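PDB 1ZVP: hypothetical protein VC0802 from Vibrio cholerae, which is of unknown function but carries two predicted ACT domains, a fold that often binds small regulatory ligands, and may be a transport protein. Local coordinates for residues D[23-28]-D[66-71]. Numbering follows the deposited sequence.
Sequences DYVFCT and ESSALF
In both Phe26 and Phe71 the first torsion sets CG anti to the carbonyl carbon, beside the backbone N (chi1 -82° and -70°). The two rings meet edge-to-face: the edge of Phe26 turns toward the face of Phe71, with ring centroids 5.4 Å apart and planes at 68°; CE2 of Phe26 lies above that face, displaced toward the rim. Phenylalanine suits both places, offering C-H groups at its edge and a pi face. At the backbone, Tyr24 and Phe71 form a single antiparallel hydrogen-bonded bridge. Tyr24 N donates to Phe71 O at 2.8 Å, in the carbonyl plane and on a lone pair; Phe71 N returns a bond to Tyr24 O, also 2.8 Å. The segment 66-71 diverges from strand 24-29 away from this bridge, and water takes over from direct bonding by donating to both Phe26 O and Glu66 O. Ser68, with a short side chain, sets its CB 3.6 Å from Val25 CB, while its hydroxyl donates within its own segment to Ala69 O. Branched Val25 lays CG1 beside Leu70 CD2 at 3.9 Å, the two side chains pointing the same way. Leu70 CD1 packs against the carboxylate of Asp23, whose OD2 is paired in a salt bridge with Lys117. Phe114 adds a second edge-to-face partner for Phe26, and Tyr108 of the second subunit also packs on that ring. Strand 24-29, outermost in its three-stranded sheet within this chain, thus meets the start of strand 71-76 through two backbone bonds that fix the register at one pair, with aromatic and aliphatic packing beside them.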
ATOM      1  N   ASP D  23      11.482  -0.314 -14.236  1.00 35.52           N
ATOM      2  CA  ASP D  23      11.964   0.524 -13.132  1.00 35.98           C
ATOM      3  C   ASP D  23      10.916   1.577 -12.864  1.00 35.82           C
ATOM      4  O   ASP D  23      10.446   2.232 -13.787  1.00 35.89           O
ATOM      5  CB  ASP D  23      13.295   1.215 -13.459  1.00 36.20           C
ATOM      6  CG  ASP D  23      14.430   0.236 -13.755  1.00 37.51           C
ATOM      7  OD1 ASP D  23      14.345  -0.976 -13.420  1.00 37.79           O
ATOM      8  OD2 ASP D  23      15.434   0.708 -14.334  1.00 39.52           O
ATOM      9  N   TYR D  24      10.550   1.744 -11.600  1.00 35.78           N
ATOM     10  CA  TYR D  24       9.455   2.625 -11.255  1.00 35.89           C
ATOM     11  C   TYR D  24       9.942   3.754 -10.382  1.00 36.02           C
ATOM     12  O   TYR D  24      10.969   3.625  -9.727  1.00 35.87           O
ATOM     13  CB  TYR D  24       8.296   1.838 -10.602  1.00 36.04           C
ATOM     14  CG  TYR D  24       7.607   0.922 -11.599  1.00 35.56           C
ATOM     15  CD1 TYR D  24       6.583   1.398 -12.422  1.00 34.99           C
ATOM     16  CD2 TYR D  24       8.009  -0.409 -11.744  1.00 35.03           C
ATOM     17  CE1 TYR D  24       5.979   0.571 -13.354  1.00 34.82           C
ATOM     18  CE2 TYR D  24       7.410  -1.243 -12.672  1.00 34.79           C
ATOM     19  CZ  TYR D  24       6.396  -0.748 -13.472  1.00 35.46           C
ATOM     20  OH  TYR D  24       5.794  -1.582 -14.389  1.00 36.40           O
ATOM     21  N   VAL D  25       9.215   4.866 -10.416  1.00 36.32           N
ATOM     22  CA  VAL D  25       9.522   6.032  -9.608  1.00 36.72           C
ATOM     23  C   VAL D  25       8.235   6.587  -9.015  1.00 37.44           C
ATOM     24  O   VAL D  25       7.163   6.433  -9.596  1.00 37.04           O
ATOM     25  CB  VAL D  25      10.264   7.132 -10.422  1.00 36.60           C
ATOM     26  CG1 VAL D  25      11.586   6.611 -10.950  1.00 35.87           C
ATOM     27  CG2 VAL D  25       9.404   7.669 -11.564  1.00 36.63           C
ATOM     28  N   PHE D  26       8.347   7.212  -7.847  1.00 38.73           N
ATOM     29  CA  PHE D  26       7.214   7.877  -7.215  1.00 40.22           C
ATOM     30  C   PHE D  26       7.301   9.369  -7.469  1.00 41.47           C
ATOM     31  O   PHE D  26       8.379   9.951  -7.395  1.00 41.79           O
ATOM     32  CB  PHE D  26       7.186   7.607  -5.707  1.00 40.08           C
ATOM     33  CG  PHE D  26       6.559   6.287  -5.324  1.00 39.93           C
ATOM     34  CD1 PHE D  26       5.378   6.255  -4.591  1.00 39.71           C
ATOM     35  CD2 PHE D  26       7.159   5.075  -5.680  1.00 39.89           C
ATOM     36  CE1 PHE D  26       4.804   5.041  -4.222  1.00 39.48           C
ATOM     37  CE2 PHE D  26       6.587   3.858  -5.322  1.00 39.29           C
ATOM     38  CZ  PHE D  26       5.411   3.839  -4.591  1.00 39.34           C
ATOM     39  N   CYS D  27       6.163   9.980  -7.779  1.00 42.97           N
ATOM     40  CA  CYS D  27       6.099  11.402  -8.084  1.00 44.56           C
ATOM     41  C   CYS D  27       4.888  11.987  -7.430  1.00 45.23           C
ATOM     42  O   CYS D  27       3.875  11.307  -7.258  1.00 45.75           O
ATOM     43  CB  CYS D  27       5.956  11.649  -9.585  1.00 44.42           C
ATOM     44  SG  CYS D  27       7.244  10.957 -10.603  1.00 47.56           S
ATOM     45  N   THR D  28       4.993  13.260  -7.079  1.00 46.07           N
ATOM     46  CA  THR D  28       3.839  14.040  -6.706  1.00 46.67           C
ATOM     47  C   THR D  28       3.706  15.156  -7.747  1.00 47.61           C
ATOM     48  O   THR D  28       4.703  15.753  -8.165  1.00 47.64           O
ATOM     49  CB  THR D  28       3.946  14.556  -5.252  1.00 46.49           C
ATOM     50  OG1 THR D  28       2.662  14.998  -4.802  1.00 45.96           O
ATOM     51  CG2 THR D  28       4.978  15.679  -5.111  1.00 46.30           C
ATOM     52  N   GLU D  66      11.287  15.249 -12.329  1.00 64.90           N
ATOM     53  CA  GLU D  66      12.731  15.136 -12.050  1.00 64.98           C
ATOM     54  C   GLU D  66      13.116  13.903 -11.225  1.00 64.16           C
ATOM     55  O   GLU D  66      12.401  13.533 -10.273  1.00 64.34           O
ATOM     56  CB  GLU D  66      13.240  16.414 -11.372  1.00 65.58           C
ATOM     57  CG  GLU D  66      14.702  16.753 -11.673  1.00 67.55           C
ATOM     58  CD  GLU D  66      15.366  17.524 -10.535  1.00 70.12           C
ATOM     59  OE1 GLU D  66      16.573  17.290 -10.294  1.00 71.37           O
ATOM     60  OE2 GLU D  66      14.685  18.348  -9.876  1.00 70.45           O
ATOM     61  N   SER D  67      14.255  13.301 -11.597  1.00 62.83           N
ATOM     62  CA  SER D  67      14.791  12.048 -11.017  1.00 61.42           C
ATOM     63  C   SER D  67      14.318  11.687  -9.595  1.00 60.40           C
ATOM     64  O   SER D  67      14.556  12.439  -8.629  1.00 60.49           O
ATOM     65  CB  SER D  67      16.330  12.049 -11.061  1.00 61.57           C
ATOM     66  OG  SER D  67      16.820  11.932 -12.384  1.00 61.32           O
ATOM     67  N   SER D  68      13.630  10.549  -9.492  1.00 58.49           N
ATOM     68  CA  SER D  68      13.328   9.914  -8.205  1.00 56.35           C
ATOM     69  C   SER D  68      14.313   8.744  -8.030  1.00 54.54           C
ATOM     70  O   SER D  68      15.121   8.471  -8.939  1.00 54.50           O
ATOM     71  CB  SER D  68      11.862   9.444  -8.167  1.00 56.61           C
ATOM     72  OG  SER D  68      11.595   8.537  -7.098  1.00 56.99           O
ATOM     73  N   ALA D  69      14.274   8.083  -6.868  1.00 51.84           N
ATOM     74  CA  ALA D  69      15.025   6.844  -6.665  1.00 48.99           C
ATOM     75  C   ALA D  69      14.300   5.735  -7.412  1.00 47.05           C
ATOM     76  O   ALA D  69      13.069   5.749  -7.497  1.00 46.70           O
ATOM     77  CB  ALA D  69      15.135   6.521  -5.194  1.00 49.01           C
ATOM     78  N   LEU D  70      15.062   4.793  -7.966  1.00 44.83           N
ATOM     79  CA  LEU D  70      14.500   3.700  -8.761  1.00 42.76           C
ATOM     80  C   LEU D  70      13.954   2.551  -7.916  1.00 41.67           C
ATOM     81  O   LEU D  70      14.600   2.102  -6.965  1.00 41.26           O
ATOM     82  CB  LEU D  70      15.516   3.159  -9.772  1.00 42.53           C
ATOM     83  CG  LEU D  70      16.023   4.007 -10.939  1.00 41.57           C
ATOM     84  CD1 LEU D  70      16.731   3.104 -11.943  1.00 40.93           C
ATOM     85  CD2 LEU D  70      14.917   4.785 -11.621  1.00 39.79           C
ATOM     86  N   PHE D  71      12.764   2.083  -8.298  1.00 40.43           N
ATOM     87  CA  PHE D  71      12.058   0.996  -7.626  1.00 38.84           C
ATOM     88  C   PHE D  71      11.790  -0.219  -8.523  1.00 38.27           C
ATOM     89  O   PHE D  71      11.499  -0.092  -9.716  1.00 37.90           O
ATOM     90  CB  PHE D  71      10.743   1.505  -7.053  1.00 38.57           C
ATOM     91  CG  PHE D  71      10.910   2.425  -5.880  1.00 38.20           C
ATOM     92  CD1 PHE D  71      11.148   1.918  -4.609  1.00 37.67           C
ATOM     93  CD2 PHE D  71      10.812   3.801  -6.041  1.00 38.23           C
ATOM     94  CE1 PHE D  71      11.296   2.764  -3.520  1.00 37.70           C
ATOM     95  CE2 PHE D  71      10.958   4.658  -4.953  1.00 38.27           C
ATOM     96  CZ  PHE D  71      11.197   4.135  -3.691  1.00 38.16           C
TER
HETATM   97  O   HOH W   1      10.096  12.250  -8.662  1.00 56.59           O